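Local coordinates for TetR/AcrR family transcriptional regulator (Bradyrhizobium diazoefficiens, PDB 6G8G), which probably represses transcription as a TetR-family regulator and responds to flavonoids such as genistein, which is bound in this structure, at residues Gln32-Glu36 with Gln37-Ala41; Leu130-Leu133 with Phe134-Gly138. One frame throughout, in Å; residues are numbered along the deposited sequence.

Following the chain from its N terminus, interaction 1 comes first, where helix 23-37 ends and the loop toward helix 44-51 begins; interaction 2 follows some ninety residues later, over the last two turns of helix 128-137 and the residue after it. Each joins consecutive residues, so neither closes a long loop, and the two lie in series without nesting or crossing. Their centres are about 19 Å apart, yet their edges meet: F39 CZ packs 4.2 Å from L130 CD1. F69 of helix 65-82 touches F34 and F39 of interaction 1 and also L130 of interaction 2. The pair thus ties the TetR-family N-terminal helices to the C-terminal, probably ligand-responsive, domain.

Interaction 1 (Gln32-Glu36 with Gln37-Ala41); sequences QLFLE and QGFSA
F34 and F39 meet as a T-shaped pair: the edge of F39 is turned toward one face of F34, with ring centroids 5.3 Å apart and planes at 63°. The F34 side chain starts from a CB that heads away from residues 37-41; with CG beside its own backbone N (chi1 -68°), the CD1-CE1-CZ side of the ring lies against G38 and F39. There CD1 of F34 lies 3.9 Å from G38 O, CE1 of F34 comes 3.8 Å from F39 CD1, and at the tip CZ of F34 is 4.0 Å from F39 CE1. Without the F34 ring, as with an alanine here, the F39 edge would probably lose the face it packs on and a gap would be likely to open toward I47 and F69. The backbone of the turn is held by Q37 N to L33 O, 2.8 Å and nearly straight at 162°, and by G38 N to F34 O, also 2.8 Å but more bent, its donor standing above the carbonyl plane. G38 then leaves the helix with positive phi, where a CB would press on the preceding carbonyl oxygen. L33 and Q37 run side by side, pointing the same way, with L33 CD2 3.8 Å from Q37 NE2. Around this helix end, L33 and F34 rest on I47 of helix 44-51, while both phenylalanines meet F69 of helix 65-82 and F39 adds K65, through a cation-pi contact, and F127.

Interaction 2 (Leu130-Leu133 with Phe134-Gly138); sequences LARL and FYESG. With NHE (2-[N-cyclohexylamino]ethane sulfonic acid), chain F.
S137 turns its hydroxyl back onto the carbonyl of L133, one helical turn earlier, and this is the tight part of the contact. L133 O accepts two bonds from the same residue, S137 OG at 2.6 Å and S137 N at 3.0 Å, and the two donors arrive from opposite faces of the carbonyl plane. With OG beside its own backbone N (chi1 -57°), the hydroxyl can reach that oxygen, and it also lies 3.7 Å from L133 CD1. On the buried flank F134 packs against V117 and I120 of helix 114-121 and L185 of the second subunit, while its N bonds to L130 O at 3.0 Å. R132 and E136 form the looser side. R132 is exposed, and its NH1 stands 3.7 Å from E136 OE2, a long salt bridge with guanidinium and carboxylate planes 73° apart. The same guanidinium holds a sulfonate oxygen of NHE, probably from the crystallisation liquor: R132 NH2 lies 2.8 Å from NHE O1, and the bond from NH1 is weak. Beside them Y135 is buried against L182 of the second subunit; its OH accepts a hydrogen bond from NHE N at 3.0 Å and is also hydrogen-bonded to E178 of that subunit. A serine hydroxyl bonded to the carbonyl four residues back is a familiar intrahelical motif, here in the last turn of a helix facing the dimer partner in the all-helical C-terminal domain of a TetR-family regulator.

Interaction 1 (Gln32-Glu36 with Gln37-Ala41)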
ATOM      1  N   GLN A  32     -17.924   2.105  16.830  1.00 69.74           N
ATOM      2  CA  GLN A  32     -18.648   0.882  16.583  1.00 72.73           C
ATOM      3  C   GLN A  32     -19.521   0.995  15.331  1.00 71.51           C
ATOM      4  O   GLN A  32     -19.494   0.125  14.462  1.00 79.31           O
ATOM      5  CB  GLN A  32     -19.513   0.559  17.785  1.00 87.01           C
ATOM      6  CG  GLN A  32     -20.288  -0.749  17.685  1.00 98.21           C
ATOM      7  CD  GLN A  32     -19.448  -2.005  17.582  1.00114.29           C
ATOM      8  OE1 GLN A  32     -19.186  -2.656  18.592  1.00134.62           O
ATOM      9  NE2 GLN A  32     -19.080  -2.404  16.351  1.00109.26           N
ATOM     10  N   LEU A  33     -20.301   2.053  15.225  1.00 64.77           N
ATOM     11  CA  LEU A  33     -21.183   2.187  14.083  1.00 69.76           C
ATOM     12  C   LEU A  33     -20.449   2.426  12.769  1.00 67.03           C
ATOM     13  O   LEU A  33     -20.833   1.901  11.723  1.00 71.74           O
ATOM     14  CB  LEU A  33     -22.193   3.314  14.310  1.00 76.54           C
ATOM     15  CG  LEU A  33     -23.284   2.982  15.336  1.00 80.89           C
ATOM     16  CD1 LEU A  33     -24.075   4.212  15.734  1.00 81.20           C
ATOM     17  CD2 LEU A  33     -24.229   1.937  14.761  1.00 87.43           C
ATOM     18  N   PHE A  34     -19.399   3.226  12.812  1.00 64.07           N
ATOM     19  CA  PHE A  34     -18.662   3.501  11.615  1.00 64.68           C
ATOM     20  C   PHE A  34     -18.102   2.197  11.068  1.00 69.75           C
ATOM     21  O   PHE A  34     -18.093   1.996   9.847  1.00 70.35           O
ATOM     22  CB  PHE A  34     -17.532   4.507  11.859  1.00 62.04           C
ATOM     23  CG  PHE A  34     -17.998   5.887  12.189  1.00 57.96           C
ATOM     24  CD1 PHE A  34     -19.246   6.335  11.824  1.00 60.87           C
ATOM     25  CD2 PHE A  34     -17.176   6.745  12.856  1.00 59.23           C
ATOM     26  CE1 PHE A  34     -19.675   7.610  12.169  1.00 60.51           C
ATOM     27  CE2 PHE A  34     -17.601   8.011  13.204  1.00 58.11           C
ATOM     28  CZ  PHE A  34     -18.850   8.447  12.856  1.00 55.95           C
ATOM     29  N   LEU A  35     -17.636   1.301  11.936  1.00 71.95           N
ATOM     30  CA  LEU A  35     -17.087   0.074  11.375  1.00 79.17           C
ATOM     31  C   LEU A  35     -18.169  -0.936  11.052  1.00 82.26           C
ATOM     32  O   LEU A  35     -18.009  -1.645  10.083  1.00 90.37           O
ATOM     33  CB  LEU A  35     -15.828  -0.509  12.026  1.00 79.70           C
ATOM     34  CG  LEU A  35     -15.540  -0.237  13.459  1.00 81.48           C
ATOM     35  CD1 LEU A  35     -16.527  -1.000  14.305  1.00 89.12           C
ATOM     36  CD2 LEU A  35     -14.117  -0.648  13.755  1.00 82.12           C
ATOM     37  N   GLU A  36     -19.290  -0.955  11.771  1.00 86.82           N
ATOM     38  CA  GLU A  36     -20.443  -1.792  11.354  1.00 92.09           C
ATOM     39  C   GLU A  36     -20.976  -1.356   9.986  1.00 85.71           C
ATOM     40  O   GLU A  36     -21.021  -2.154   9.068  1.00 90.77           O
ATOM     41  CB  GLU A  36     -21.605  -1.756  12.365  1.00 93.80           C
ATOM     42  CG  GLU A  36     -21.472  -2.647  13.617  1.00101.53           C
ATOM     43  CD  GLU A  36     -22.543  -2.369  14.703  1.00 98.99           C
ATOM     44  OE1 GLU A  36     -22.240  -2.470  15.912  1.00 94.60           O
ATOM     45  OE2 GLU A  36     -23.695  -2.052  14.359  1.00 98.42           O
ATOM     46  N   GLN A  37     -21.272  -0.072   9.844  1.00 86.35           N
ATOM     47  CA  GLN A  37     -22.078   0.447   8.738  1.00 87.62           C
ATOM     48  C   GLN A  37     -21.399   1.387   7.749  1.00 84.65           C
ATOM     49  O   GLN A  37     -21.978   1.709   6.723  1.00 80.96           O
ATOM     50  CB  GLN A  37     -23.205   1.259   9.328  1.00 93.77           C
ATOM     51  CG  GLN A  37     -24.354   0.467   9.878  1.00101.06           C
ATOM     52  CD  GLN A  37     -25.165   1.309  10.852  1.00105.19           C
ATOM     53  OE1 GLN A  37     -25.021   2.529  10.897  1.00 95.08           O
ATOM     54  NE2 GLN A  37     -26.007   0.663  11.646  1.00108.53           N
ATOM     55  N   GLY A  38     -20.212   1.878   8.065  1.00 84.52           N
ATOM     56  CA  GLY A  38     -19.610   2.938   7.269  1.00 86.01           C
ATOM     57  C   GLY A  38     -19.919   4.316   7.834  1.00 85.97           C
ATOM     58  O   GLY A  38     -20.798   4.504   8.693  1.00 82.79           O
ATOM     59  N   PHE A  39     -19.170   5.290   7.348  1.00 82.28           N
ATOM     60  CA  PHE A  39     -19.264   6.638   7.849  1.00 80.01           C
ATOM     61  C   PHE A  39     -20.560   7.314   7.387  1.00 81.70           C
ATOM     62  O   PHE A  39     -21.367   7.775   8.225  1.00 79.15           O
ATOM     63  CB  PHE A  39     -18.046   7.439   7.400  1.00 77.22           C
ATOM     64  CG  PHE A  39     -18.078   8.879   7.828  1.00 75.83           C
ATOM     65  CD1 PHE A  39     -17.969   9.224   9.171  1.00 72.29           C
ATOM     66  CD2 PHE A  39     -18.213   9.890   6.885  1.00 75.71           C
ATOM     67  CE1 PHE A  39     -17.999  10.541   9.569  1.00 71.76           C
ATOM     68  CE2 PHE A  39     -18.235  11.208   7.278  1.00 75.36           C
ATOM     69  CZ  PHE A  39     -18.128  11.539   8.624  1.00 75.26           C
ATOM     70  N   SER A  40     -20.773   7.363   6.075  1.00 76.71           N
ATOM     71  CA  SER A  40     -21.995   7.983   5.528  1.00 83.48           C
ATOM     72  C   SER A  40     -23.314   7.314   5.947  1.00 80.27           C
ATOM     73  O   SER A  40     -24.308   7.973   6.182  1.00 77.78           O
ATOM     74  CB  SER A  40     -21.933   7.969   4.007  1.00 78.33           C
ATOM     75  OG  SER A  40     -20.961   8.880   3.553  1.00 86.89           O
ATOM     76  N   ALA A  41     -23.292   6.007   6.078  1.00 84.99           N
ATOM     77  CA  ALA A  41     -24.454   5.281   6.536  1.00 87.73           C
ATOM     78  C   ALA A  41     -24.778   5.461   8.042  1.00 86.28           C
ATOM     79  O   ALA A  41     -25.777   4.945   8.526  1.00 89.36           O
ATOM     80  CB  ALA A  41     -24.247   3.809   6.243  1.00 92.62           C
TER

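Interaction 2 (Leu130-Leu133 with Phe134-Gly138)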
ATOM      1  N   LEU A 130     -10.892  14.815   5.747  1.00 52.24           N
ATOM      2  CA  LEU A 130     -10.633  13.757   6.708  1.00 55.64           C
ATOM      3  C   LEU A 130      -9.542  12.795   6.222  1.00 56.61           C
ATOM      4  O   LEU A 130      -8.735  12.303   6.991  1.00 61.18           O
ATOM      5  CB  LEU A 130     -11.891  12.955   6.958  1.00 59.53           C
ATOM      6  CG  LEU A 130     -13.043  13.681   7.646  1.00 59.74           C
ATOM      7  CD1 LEU A 130     -14.294  12.801   7.629  1.00 63.58           C
ATOM      8  CD2 LEU A 130     -12.638  14.010   9.062  1.00 60.66           C
ATOM      9  N   ALA A 131      -9.533  12.488   4.943  1.00 58.26           N
ATOM     10  CA  ALA A 131      -8.549  11.557   4.420  1.00 57.35           C
ATOM     11  C   ALA A 131      -7.159  12.167   4.607  1.00 55.40           C
ATOM     12  O   ALA A 131      -6.214  11.504   5.005  1.00 49.72           O
ATOM     13  CB  ALA A 131      -8.851  11.285   2.973  1.00 59.43           C
ATOM     14  N   ARG A 132      -7.031  13.456   4.358  1.00 55.39           N
ATOM     15  CA  ARG A 132      -5.723  14.088   4.545  1.00 55.61           C
ATOM     16  C   ARG A 132      -5.365  14.228   5.996  1.00 53.65           C
ATOM     17  O   ARG A 132      -4.210  14.121   6.384  1.00 56.75           O
ATOM     18  CB  ARG A 132      -5.670  15.446   3.890  1.00 58.74           C
ATOM     19  CG  ARG A 132      -4.277  16.034   3.899  1.00 65.03           C
ATOM     20  CD  ARG A 132      -4.081  16.969   2.728  1.00 74.21           C
ATOM     21  NE  ARG A 132      -3.783  16.307   1.457  1.00 77.15           N
ATOM     22  CZ  ARG A 132      -2.644  15.669   1.191  1.00 78.08           C
ATOM     23  NH1 ARG A 132      -1.680  15.554   2.116  1.00 78.10           N
ATOM     24  NH2 ARG A 132      -2.475  15.116  -0.005  1.00 74.04           N
ATOM     25  N   LEU A 133      -6.365  14.461   6.817  1.00 55.91           N
ATOM     26  CA  LEU A 133      -6.125  14.540   8.244  1.00 58.90           C
ATOM     27  C   LEU A 133      -5.513  13.220   8.753  1.00 54.84           C
ATOM     28  O   LEU A 133      -4.608  13.224   9.573  1.00 48.94           O
ATOM     29  CB  LEU A 133      -7.426  14.841   8.995  1.00 58.44           C
ATOM     30  CG  LEU A 133      -7.253  14.871  10.516  1.00 58.02           C
ATOM     31  CD1 LEU A 133      -6.300  15.962  10.938  1.00 55.62           C
ATOM     32  CD2 LEU A 133      -8.582  15.032  11.210  1.00 60.77           C
ATOM     33  N   PHE A 134      -6.052  12.107   8.284  1.00 52.09           N
ATOM     34  CA  PHE A 134      -5.519  10.827   8.663  1.00 57.50           C
ATOM     35  C   PHE A 134      -4.083  10.677   8.173  1.00 61.47           C
ATOM     36  O   PHE A 134      -3.179  10.332   8.942  1.00 66.16           O
ATOM     37  CB  PHE A 134      -6.376   9.681   8.115  1.00 58.50           C
ATOM     38  CG  PHE A 134      -5.685   8.359   8.209  1.00 63.76           C
ATOM     39  CD1 PHE A 134      -5.622   7.682   9.420  1.00 63.93           C
ATOM     40  CD2 PHE A 134      -5.029   7.841   7.127  1.00 61.63           C
ATOM     41  CE1 PHE A 134      -4.967   6.489   9.526  1.00 60.38           C
ATOM     42  CE2 PHE A 134      -4.382   6.631   7.225  1.00 63.77           C
ATOM     43  CZ  PHE A 134      -4.351   5.961   8.422  1.00 61.64           C
ATOM     44  N   TYR A 135      -3.867  10.958   6.894  1.00 61.15           N
ATOM     45  CA  TYR A 135      -2.529  10.859   6.331  1.00 57.73           C
ATOM     46  C   TYR A 135      -1.499  11.671   7.120  1.00 56.75           C
ATOM     47  O   TYR A 135      -0.440  11.148   7.448  1.00 57.29           O
ATOM     48  CB  TYR A 135      -2.504  11.276   4.867  1.00 59.16           C
ATOM     49  CG  TYR A 135      -1.112  11.200   4.294  1.00 57.83           C
ATOM     50  CD1 TYR A 135      -0.529   9.981   3.984  1.00 60.53           C
ATOM     51  CD2 TYR A 135      -0.360  12.346   4.133  1.00 63.45           C
ATOM     52  CE1 TYR A 135       0.759   9.912   3.500  1.00 62.73           C
ATOM     53  CE2 TYR A 135       0.934  12.307   3.665  1.00 68.50           C
ATOM     54  CZ  TYR A 135       1.492  11.090   3.346  1.00 70.17           C
ATOM     55  OH  TYR A 135       2.796  11.115   2.890  1.00 81.66           O
ATOM     56  N   GLU A 136      -1.817  12.921   7.443  1.00 55.43           N
ATOM     57  CA  GLU A 136      -0.856  13.820   8.109  1.00 59.17           C
ATOM     58  C   GLU A 136      -0.655  13.506   9.571  1.00 56.63           C
ATOM     59  O   GLU A 136       0.406  13.781  10.128  1.00 55.39           O
ATOM     60  CB  GLU A 136      -1.245  15.290   7.940  1.00 64.89           C
ATOM     61  CG  GLU A 136      -1.289  15.710   6.469  1.00 73.60           C
ATOM     62  CD  GLU A 136      -1.246  17.213   6.215  1.00 78.71           C
ATOM     63  OE1 GLU A 136      -1.649  17.980   7.128  1.00 79.83           O
ATOM     64  OE2 GLU A 136      -0.813  17.603   5.090  1.00 73.66           O
ATOM     65  N   SER A 137      -1.644  12.886  10.187  1.00 57.24           N
ATOM     66  CA  SER A 137      -1.562  12.535  11.612  1.00 57.32           C
ATOM     67  C   SER A 137      -0.878  11.206  11.854  1.00 56.54           C
ATOM     68  O   SER A 137      -0.400  10.956  12.939  1.00 56.04           O
ATOM     69  CB  SER A 137      -2.975  12.456  12.182  1.00 57.51           C
ATOM     70  OG  SER A 137      -3.648  13.677  11.976  1.00 59.64           O
ATOM     71  N   GLY A 138      -0.913  10.323  10.861  1.00 57.67           N
ATOM     72  CA  GLY A 138      -0.338   8.972  10.998  1.00 58.09           C
ATOM     73  C   GLY A 138       0.936   8.776  10.172  1.00 57.11           C
ATOM     74  O   GLY A 138       2.025   9.129  10.585  1.00 58.51           O
TER
HETATM   75  C3' NHE F1004       8.150  13.152   2.448  1.00123.92           C
HETATM   76  C2' NHE F1004       6.645  12.853   2.418  1.00122.68           C
HETATM   77  C1' NHE F1004       5.957  13.188   1.096  1.00122.76           C
HETATM   78  C6' NHE F1004       6.795  12.718  -0.099  1.00124.37           C
HETATM   79  N   NHE F1004       4.651  12.540   1.074  1.00120.23           N
HETATM   80  C1  NHE F1004       3.666  12.780   0.029  1.00115.11           C
HETATM   81  C2  NHE F1004       2.751  13.952   0.408  1.00113.92           C
HETATM   82  S   NHE F1004       1.530  14.272  -0.702  1.00100.73           S
HETATM   83  O1  NHE F1004       0.328  15.095   0.038  1.00117.03           O
HETATM   84  O2  NHE F1004       2.014  15.104  -1.774  1.00 94.02           O
HETATM   85  O3  NHE F1004       0.970  13.048  -1.198  1.00100.92           O
HETATM   86  C5' NHE F1004       8.268  13.139  -0.043  1.00122.14           C
HETATM   87  C4' NHE F1004       8.934  12.655   1.235  1.00120.02           C